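Local coordinates for cytochrome c-552/4 domain-containing protein (PDB 4QO5) that is of unproven function but, as a membrane-associated octaheme cytochrome c that also binds calcium, probably transfers electrons through its chain of hemes, at residues S29-P32 with G33-A36; A416-R419 with M420-L423; H451-L454 with A455-V458. All blocks are in the same frame, centred on the assembly; numbering follows the deposited sequence.

Contact 1: S29-P32 with G33-A36; sequences SVTP and GIVA. With HEC (heme c), chain C.
One face of the heme c is met by Ile34, which lies over the outer part of the porphyrin rather than over the iron. Its CG2 sits above pyrrole B, 3.5 Å from heme C2B, while CD1 stands over the same face nearer the rim, 3.7 Å from the heme methyl CMA. Ile34 belongs to the second of two helices, 18-30 and 32-39, which are separated by Thr31 in the N-cap position of the latter. The first helix carries the CxxCH heme-attachment sequence ending at His27, so the turn joins two heme pockets. On Ile34, CG1 is anti to the carbonyl carbon (chi1 -70°), which turns CG2 to the ring and lets the extended CD1 reach back to Thr31 CB at 3.9 Å. With an alanine at Ile34, CG2 and CD1 would be gone, which would probably open a gap over pyrrole B and leave Thr31 CB without its packing partner. Thr31 OG1 is hydrogen-bonded to ND1 of His27, an axial ligand of another heme, and this bond can fix the rotation of that imidazole. Ile34 also touches His222, an axial ligand of the heme it covers, and Cys410 of the second subunit, whose His411 and Asn412 are hydrogen-bonded to the same heme; the site is therefore built across a subunit interface. The helix start is held loosely at first, with Thr31 O taking weak bonds from Ile34 N (3.0 Å) and Val35 N (3.3 Å). One residue on, the bond from Ala36 N to Pro32 O is 3.0 Å long and nearly straight, at 168°.

Contact 2: A416-R419 with M420-L423; sequences AEYR and MRLL. With HEC (heme c), chain I.
Arg419 and Met420 both reach the heme c, each at a ring methyl, and Met420 touches a second heme as well. The aliphatic part of Arg419 lies against one of them, CG being 3.6 Å from heme CMA, and the methyl CE of Met420 comes within 3.9 Å of heme CMB of the same heme. The two side chains also pack on each other, Met420 CE lying 3.8 Å from Arg419 CB. Beyond the methylenes, Arg419 runs alongside Leu422, whose CD2 sits over one face of the guanidinium, toward its rim, 3.5 Å from Arg419 NH1. Bends at chi2 (-60°) and chi3 fold the arginine into this position, and its NH2 is hydrogen-bonded to Thr484 O. Arg419 and Leu422 are three residues apart on helix 413-447, whose i to i+4 bonds run unbroken here, from Met420 N to Ala416 O through Leu423 N to Arg419 O. On another side of the helix Arg421 folds back over the preceding turn: a guanidinium face covers Glu417 O and Tyr418 CA, and NH2 is 3.8 Å from Tyr418 CD1, the ring and guanidinium planes standing 79° apart. A salt bridge from Arg421 NH2 to Glu414 anchors that end. Farther out, Tyr418 OH is hydrogen-bonded to Glu164 and to the backbone N of Gly197, both of the third subunit, which also supplies His201 and Arg221 as hydrogen-bonding partners of the first heme.

Contact 3: H451-L454 with A455-V458; sequences HVDL and AKPV. With CA (calcium ion), chain J.
Lys456 N donates to Asp453 O across 2.9 Å, the shorter of two hydrogen bonds that close this loop on itself. The amide stands well above the carbonyl plane, 46° out of it, although the N-H points fairly straight at the oxygen, with an angle of 152°. The second bond is longer: Ala455 N lies 3.3 Å from Asp453 OD1 and approaches the carboxylate from above its plane. With Asp453 CG anti to the backbone N (chi1 172°), the carboxylate is carried forward over the following residues. OD1 thereby also meets the methyl CB of Ala455 at 3.6 Å, and OD2 lies beside the first methylenes of Lys456. The ammonium of Lys456 leads off elsewhere, NZ being 6.5 Å from OD2, so the two charges make no salt bridge.

The backbone bond defines a type I beta turn from Asp453 to Lys456, and the carboxylate bond superposes an Asx turn on its start. Pro457 follows directly, with its ring carbon CD 3.8 Å from Leu454 O, and packs on Ile138 and Ala141 of helix 137-147. Thr459 OG1 ties the ends of the turn together through hydrogen bonds with Asp453 N and Lys456 O. Just upstream, His451 O binds the calcium ion at 2.3 Å, an interaction that would polarise this carbonyl. A water 2.4 Å from the calcium ion lies in the plane of the His451 imidazole, at its edge, and is hydrogen-bonded to ND1 at 2.9 Å; the residue thus holds the metal both directly and through the water. Thr459 O and carboxylate oxygens of Asp462, Glu463 and Glu466 also coordinate the calcium ion, joining the loop to the start of helix 464-485.

Overall arrangement
The three contacts follow one another along the chain without touching. Contact 1 lies near the N-terminus, at the junction of helices 18-30 and 32-39, across the chain's centre from the other two; its centre is about 49 Å from that of contact 2 and about 52 Å from that of contact 3. Contact 2 sits near the start of helix 413-447, and contact 3 in the loop that connects this helix to helix 464-485, their centres about 40 Å apart. Contacts 1 and 2 line hemes shared with different neighbouring subunits, consistent with a heme network continued through the trimer, whereas contact 3 belongs to a calcium site within one chain.

Contact 1: S29-P32 with G33-A36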
loop_
_atom_site.group_PDB
_atom_site.type_symbol
_atom_site.label_atom_id
_atom_site.label_comp_id
_atom_site.label_asym_id
_atom_site.label_seq_id
_atom_site.Cartn_x
_atom_site.Cartn_y
_atom_site.Cartn_z
ATOM N N SER A 29 -26.217 23.037 13.975
ATOM C CA SER A 29 -26.933 21.873 14.496
ATOM C C SER A 29 -27.270 20.836 13.415
ATOM O O SER A 29 -27.320 19.646 13.702
ATOM C CB SER A 29 -28.188 22.293 15.272
ATOM O OG SER A 29 -29.184 22.805 14.412
ATOM N N VAL A 30 -27.498 21.265 12.177
ATOM C CA VAL A 30 -27.928 20.300 11.158
ATOM C C VAL A 30 -26.771 19.629 10.425
ATOM O O VAL A 30 -26.875 18.470 10.028
ATOM C CB VAL A 30 -28.993 20.862 10.162
ATOM C CG1 VAL A 30 -30.223 21.334 10.921
ATOM C CG2 VAL A 30 -28.438 21.967 9.330
ATOM N N THR A 31 -25.675 20.356 10.255
ATOM C CA THR A 31 -24.458 19.805 9.663
ATOM C C THR A 31 -23.226 20.248 10.460
ATOM O O THR A 31 -22.382 21.004 9.959
ATOM C CB THR A 31 -24.267 20.208 8.181
ATOM O OG1 THR A 31 -24.207 21.633 8.070
ATOM C CG2 THR A 31 -25.392 19.663 7.293
ATOM N N PRO A 32 -23.104 19.752 11.698
ATOM C CA PRO A 32 -22.029 20.202 12.586
ATOM C C PRO A 32 -20.644 19.948 11.996
ATOM O O PRO A 32 -19.727 20.716 12.283
ATOM C CB PRO A 32 -22.244 19.373 13.863
ATOM C CG PRO A 32 -23.129 18.210 13.441
ATOM C CD PRO A 32 -23.990 18.766 12.340
ATOM N N GLY A 33 -20.496 18.901 11.183
ATOM C CA GLY A 33 -19.210 18.605 10.568
ATOM C C GLY A 33 -18.760 19.685 9.604
ATOM O O GLY A 33 -17.578 20.034 9.554
ATOM N N ILE A 34 -19.704 20.239 8.841
ATOM C CA ILE A 34 -19.357 21.287 7.888
ATOM C C ILE A 34 -18.926 22.550 8.625
ATOM O O ILE A 34 -17.922 23.159 8.274
ATOM C CB ILE A 34 -20.526 21.616 6.925
ATOM C CG1 ILE A 34 -20.751 20.447 5.957
ATOM C CG2 ILE A 34 -20.196 22.899 6.128
ATOM C CD1 ILE A 34 -22.003 20.587 5.074
ATOM N N VAL A 35 -19.682 22.942 9.643
ATOM C CA VAL A 35 -19.326 24.137 10.407
ATOM C C VAL A 35 -17.961 23.985 11.095
ATOM O O VAL A 35 -17.133 24.889 11.026
ATOM C CB VAL A 35 -20.412 24.564 11.424
ATOM C CG1 VAL A 35 -19.962 25.822 12.197
ATOM C CG2 VAL A 35 -21.751 24.816 10.723
ATOM N N ALA A 36 -17.715 22.840 11.739
ATOM C CA ALA A 36 -16.411 22.613 12.366
ATOM C C ALA A 36 -15.273 22.693 11.341
ATOM O O ALA A 36 -14.235 23.278 11.601
ATOM C CB ALA A 36 -16.385 21.271 13.080
HETATM FE FE HEC C . -19.908 24.965 1.190
HETATM C CHA HEC C . -20.679 22.354 -0.910
HETATM C CHB HEC C . -22.606 24.099 3.172
HETATM C CHC HEC C . -19.051 27.396 3.259
HETATM C CHD HEC C . -17.402 25.929 -0.941
HETATM N NA HEC C . -21.318 23.509 1.181
HETATM C C1A HEC C . -21.458 22.529 0.197
HETATM C C2A HEC C . -22.593 21.703 0.510
HETATM C C3A HEC C . -23.121 22.164 1.638
HETATM C C4A HEC C . -22.341 23.302 2.082
HETATM C CMA HEC C . -24.351 21.580 2.365
HETATM C CAA HEC C . -23.107 20.527 -0.359
HETATM C CBA HEC C . -22.155 19.348 -0.461
HETATM C CGA HEC C . -22.379 18.490 0.747
HETATM O O1A HEC C . -21.361 18.000 1.305
HETATM O O2A HEC C . -23.564 18.319 1.154
HETATM N NB HEC C . -20.733 25.628 2.773
HETATM C C1B HEC C . -21.763 25.098 3.536
HETATM C C2B HEC C . -21.768 25.705 4.837
HETATM C C3B HEC C . -20.729 26.554 4.820
HETATM C C4B HEC C . -20.100 26.554 3.547
HETATM C CMB HEC C . -22.756 25.295 5.965
HETATM C CAB HEC C . -20.045 27.414 5.865
HETATM C CBB HEC C . -19.990 26.697 7.259
HETATM N NC HEC C . -18.536 26.405 1.151
HETATM C C1C HEC C . -18.336 27.363 2.109
HETATM C C2C HEC C . -17.416 28.362 1.627
HETATM C C3C HEC C . -16.834 27.783 0.563
HETATM C C4C HEC C . -17.614 26.664 0.185
HETATM C CMC HEC C . -16.849 29.427 2.608
HETATM C CAC HEC C . -15.704 28.176 -0.423
HETATM C CBC HEC C . -14.471 28.866 0.227
HETATM N ND HEC C . -19.202 24.259 -0.584
HETATM C C1D HEC C . -18.107 24.801 -1.252
HETATM C C2D HEC C . -17.758 24.028 -2.416
HETATM C C3D HEC C . -18.785 22.906 -2.444
HETATM C C4D HEC C . -19.633 23.142 -1.284
HETATM C CMD HEC C . -16.560 24.381 -3.345
HETATM C CAD HEC C . -18.983 21.720 -3.430
HETATM C CBD HEC C . -18.290 21.834 -4.774
HETATM C CGD HEC C . -16.886 21.259 -4.675
HETATM O O1D HEC C . -16.178 21.264 -5.702
HETATM O O2D HEC C . -16.482 20.793 -3.579
#

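Contact 2: A416-R419 with M420-L423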
loop_
_atom_site.group_PDB
_atom_site.type_symbol
_atom_site.label_atom_id
_atom_site.label_comp_id
_atom_site.label_asym_id
_atom_site.label_seq_id
_atom_site.Cartn_x
_atom_site.Cartn_y
_atom_site.Cartn_z
ATOM N N ALA A 416 21.521 16.176 -9.163
ATOM C CA ALA A 416 20.181 16.254 -9.743
ATOM C C ALA A 416 20.187 15.973 -11.247
ATOM O O ALA A 416 19.355 15.220 -11.746
ATOM C CB ALA A 416 19.555 17.605 -9.450
ATOM N N GLU A 417 21.140 16.556 -11.973
ATOM C CA GLU A 417 21.224 16.316 -13.413
ATOM C C GLU A 417 21.484 14.848 -13.743
ATOM O O GLU A 417 20.988 14.333 -14.748
ATOM C CB GLU A 417 22.321 17.186 -14.051
ATOM C CG GLU A 417 22.067 18.682 -13.998
ATOM C CD GLU A 417 21.030 19.142 -14.996
ATOM O OE1 GLU A 417 20.453 18.288 -15.710
ATOM O OE2 GLU A 417 20.807 20.372 -15.079
ATOM N N TYR A 418 22.285 14.180 -12.909
ATOM C CA TYR A 418 22.568 12.756 -13.083
ATOM C C TYR A 418 21.275 11.940 -13.098
ATOM O O TYR A 418 21.075 11.054 -13.944
ATOM C CB TYR A 418 23.473 12.261 -11.952
ATOM C CG TYR A 418 23.850 10.804 -12.058
ATOM C CD1 TYR A 418 25.084 10.426 -12.569
ATOM C CD2 TYR A 418 22.979 9.805 -11.630
ATOM C CE1 TYR A 418 25.437 9.097 -12.670
ATOM C CE2 TYR A 418 23.323 8.471 -11.728
ATOM C CZ TYR A 418 24.552 8.121 -12.243
ATOM O OH TYR A 418 24.903 6.792 -12.349
ATOM N N ARG A 419 20.400 12.241 -12.151
ATOM C CA ARG A 419 19.094 11.561 -12.095
ATOM C C ARG A 419 18.229 11.871 -13.331
ATOM O O ARG A 419 17.557 10.980 -13.869
ATOM C CB ARG A 419 18.327 11.917 -10.815
ATOM C CG ARG A 419 18.895 11.302 -9.540
ATOM C CD ARG A 419 18.900 9.773 -9.600
ATOM N NE ARG A 419 17.557 9.212 -9.756
ATOM C CZ ARG A 419 17.272 7.916 -9.632
ATOM N NH1 ARG A 419 18.237 7.040 -9.352
ATOM N NH2 ARG A 419 16.022 7.495 -9.794
ATOM N N MET A 420 18.258 13.117 -13.795
ATOM C CA MET A 420 17.458 13.473 -14.962
ATOM C C MET A 420 18.015 12.812 -16.221
ATOM O O MET A 420 17.258 12.462 -17.118
ATOM C CB MET A 420 17.306 14.998 -15.127
ATOM C CG MET A 420 16.626 15.701 -13.929
ATOM S SD MET A 420 14.978 15.054 -13.450
ATOM C CE MET A 420 15.336 13.833 -12.180
ATOM N N ARG A 421 19.338 12.623 -16.283
ATOM C CA ARG A 421 19.933 11.878 -17.388
ATOM C C ARG A 421 19.528 10.400 -17.360
ATOM O O ARG A 421 19.264 9.794 -18.406
ATOM C CB ARG A 421 21.466 12.009 -17.368
ATOM C CG ARG A 421 21.967 13.372 -17.817
ATOM C CD ARG A 421 23.458 13.333 -18.180
ATOM N NE ARG A 421 24.299 12.846 -17.087
ATOM C CZ ARG A 421 24.808 13.621 -16.131
ATOM N NH1 ARG A 421 24.560 14.924 -16.127
ATOM N NH2 ARG A 421 25.577 13.094 -15.184
ATOM N N LEU A 422 19.542 9.811 -16.166
ATOM C CA LEU A 422 19.087 8.438 -15.988
ATOM C C LEU A 422 17.635 8.332 -16.457
ATOM O O LEU A 422 17.257 7.375 -17.140
ATOM C CB LEU A 422 19.198 8.018 -14.518
ATOM C CG LEU A 422 18.813 6.571 -14.246
ATOM C CD1 LEU A 422 19.745 5.643 -15.025
ATOM C CD2 LEU A 422 18.868 6.287 -12.748
ATOM N N LEU A 423 16.835 9.335 -16.118
ATOM C CA LEU A 423 15.435 9.345 -16.567
ATOM C C LEU A 423 15.346 9.325 -18.098
ATOM O O LEU A 423 14.559 8.553 -18.658
ATOM C CB LEU A 423 14.666 10.527 -15.975
ATOM C CG LEU A 423 13.209 10.731 -16.440
ATOM C CD1 LEU A 423 12.345 9.538 -16.042
ATOM C CD2 LEU A 423 12.632 12.013 -15.862
HETATM FE FE HEC I . 16.419 14.635 -2.749
HETATM C CHA HEC I . 17.580 11.792 -1.260
HETATM C CHB HEC I . 17.293 13.375 -5.844
HETATM C CHC HEC I . 14.875 17.244 -4.295
HETATM C CHD HEC I . 16.250 16.222 0.221
HETATM N NA HEC I . 17.241 12.922 -3.409
HETATM C C1A HEC I . 17.645 11.841 -2.627
HETATM C C2A HEC I . 18.132 10.785 -3.495
HETATM C C3A HEC I . 18.060 11.249 -4.748
HETATM C C4A HEC I . 17.503 12.577 -4.725
HETATM C CMA HEC I . 18.461 10.486 -6.023
HETATM C CAA HEC I . 18.687 9.389 -3.067
HETATM C CBA HEC I . 17.544 8.360 -3.075
HETATM C CGA HEC I . 18.040 6.929 -3.051
HETATM O O1A HEC I . 19.265 6.706 -3.212
HETATM O O2A HEC I . 17.204 6.000 -2.883
HETATM N NB HEC I . 16.173 15.231 -4.694
HETATM C C1B HEC I . 16.496 14.483 -5.812
HETATM C C2B HEC I . 15.861 15.058 -6.965
HETATM C C3B HEC I . 15.154 16.120 -6.535
HETATM C C4B HEC I . 15.375 16.257 -5.112
HETATM C CMB HEC I . 16.032 14.401 -8.360
HETATM C CAB HEC I . 14.164 17.077 -7.268
HETATM C CBB HEC I . 13.568 16.579 -8.616
HETATM N NC HEC I . 15.750 16.361 -2.172
HETATM C C1C HEC I . 15.082 17.301 -2.939
HETATM C C2C HEC I . 14.766 18.449 -2.121
HETATM C C3C HEC I . 14.955 18.030 -0.861
HETATM C C4C HEC I . 15.716 16.811 -0.889
HETATM C CMC HEC I . 13.799 19.539 -2.669
HETATM C CAC HEC I . 14.715 18.641 0.538
HETATM C CBC HEC I . 13.474 19.539 0.692
HETATM N ND HEC I . 16.854 14.103 -0.839
HETATM C C1D HEC I . 16.740 14.955 0.259
HETATM C C2D HEC I . 17.201 14.290 1.449
HETATM C C3D HEC I . 17.602 12.918 0.972
HETATM C C4D HEC I . 17.358 12.878 -0.442
HETATM C CMD HEC I . 17.257 14.863 2.880
HETATM C CAD HEC I . 18.162 11.774 1.835
HETATM C CBD HEC I . 19.668 11.715 1.574
HETATM C CGD HEC I . 20.161 10.295 1.768
HETATM O O1D HEC I . 20.005 9.472 0.826
HETATM O O2D HEC I . 20.733 9.976 2.845
#

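Contact 3: H451-L454 with A455-V458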
loop_
_atom_site.group_PDB
_atom_site.type_symbol
_atom_site.label_atom_id
_atom_site.label_comp_id
_atom_site.label_asym_id
_atom_site.label_seq_id
_atom_site.Cartn_x
_atom_site.Cartn_y
_atom_site.Cartn_z
ATOM N N HIS A 451 -8.790 -9.635 -33.010
ATOM C CA HIS A 451 -9.525 -8.949 -34.075
ATOM C C HIS A 451 -9.383 -7.438 -33.942
ATOM O O HIS A 451 -9.364 -6.902 -32.838
ATOM C CB HIS A 451 -11.014 -9.333 -34.019
ATOM C CG HIS A 451 -11.920 -8.389 -34.756
ATOM N ND1 HIS A 451 -12.667 -7.418 -34.119
ATOM C CD2 HIS A 451 -12.203 -8.271 -36.077
ATOM C CE1 HIS A 451 -13.367 -6.743 -35.013
ATOM N NE2 HIS A 451 -13.102 -7.239 -36.209
ATOM N N VAL A 452 -9.293 -6.742 -35.067
ATOM C CA VAL A 452 -9.191 -5.292 -35.024
ATOM C C VAL A 452 -9.977 -4.667 -36.179
ATOM O O VAL A 452 -10.070 -5.245 -37.263
ATOM C CB VAL A 452 -7.712 -4.827 -35.026
ATOM C CG1 VAL A 452 -7.067 -5.062 -36.389
ATOM C CG2 VAL A 452 -7.606 -3.365 -34.618
ATOM N N ASP A 453 -10.558 -3.498 -35.921
ATOM C CA ASP A 453 -11.347 -2.754 -36.907
ATOM C C ASP A 453 -11.252 -1.276 -36.528
ATOM O O ASP A 453 -11.875 -0.847 -35.562
ATOM C CB ASP A 453 -12.802 -3.243 -36.882
ATOM C CG ASP A 453 -13.743 -2.392 -37.735
ATOM O OD1 ASP A 453 -13.266 -1.593 -38.569
ATOM O OD2 ASP A 453 -14.976 -2.539 -37.578
ATOM N N LEU A 454 -10.470 -0.502 -37.283
ATOM C CA LEU A 454 -10.164 0.880 -36.905
ATOM C C LEU A 454 -11.398 1.795 -36.906
ATOM O O LEU A 454 -11.445 2.798 -36.188
ATOM C CB LEU A 454 -9.057 1.452 -37.796
ATOM C CG LEU A 454 -8.623 2.902 -37.544
ATOM C CD1 LEU A 454 -8.072 3.062 -36.132
ATOM C CD2 LEU A 454 -7.598 3.353 -38.581
ATOM N N ALA A 455 -12.404 1.435 -37.698
ATOM C CA ALA A 455 -13.666 2.169 -37.713
ATOM C C ALA A 455 -14.441 2.004 -36.401
ATOM O O ALA A 455 -15.408 2.729 -36.145
ATOM C CB ALA A 455 -14.517 1.724 -38.891
ATOM N N LYS A 456 -14.012 1.039 -35.587
ATOM C CA LYS A 456 -14.598 0.766 -34.281
ATOM C C LYS A 456 -13.473 0.580 -33.272
ATOM O O LYS A 456 -13.116 -0.551 -32.949
ATOM C CB LYS A 456 -15.428 -0.515 -34.331
ATOM C CG LYS A 456 -16.905 -0.331 -34.634
ATOM C CD LYS A 456 -17.751 -0.854 -33.475
ATOM C CE LYS A 456 -17.469 -2.330 -33.190
ATOM N NZ LYS A 456 -18.003 -2.780 -31.865
ATOM N N PRO A 457 -12.912 1.692 -32.765
ATOM C CA PRO A 457 -11.708 1.696 -31.917
ATOM C C PRO A 457 -11.802 0.865 -30.623
ATOM O O PRO A 457 -10.763 0.534 -30.048
ATOM C CB PRO A 457 -11.520 3.179 -31.570
ATOM C CG PRO A 457 -12.346 3.932 -32.529
ATOM C CD PRO A 457 -13.464 3.045 -32.961
ATOM N N VAL A 458 -12.998 0.530 -30.158
ATOM C CA VAL A 458 -13.086 -0.313 -28.969
ATOM C C VAL A 458 -12.409 -1.666 -29.231
ATOM O O VAL A 458 -11.928 -2.317 -28.309
ATOM C CB VAL A 458 -14.554 -0.498 -28.498
ATOM C CG1 VAL A 458 -15.338 -1.322 -29.510
ATOM C CG2 VAL A 458 -14.601 -1.151 -27.116
HETATM CA CA CA J . -9.828 -6.668 -30.567
HETATM O O HOH W 1 -12.065 -6.933 -31.322
#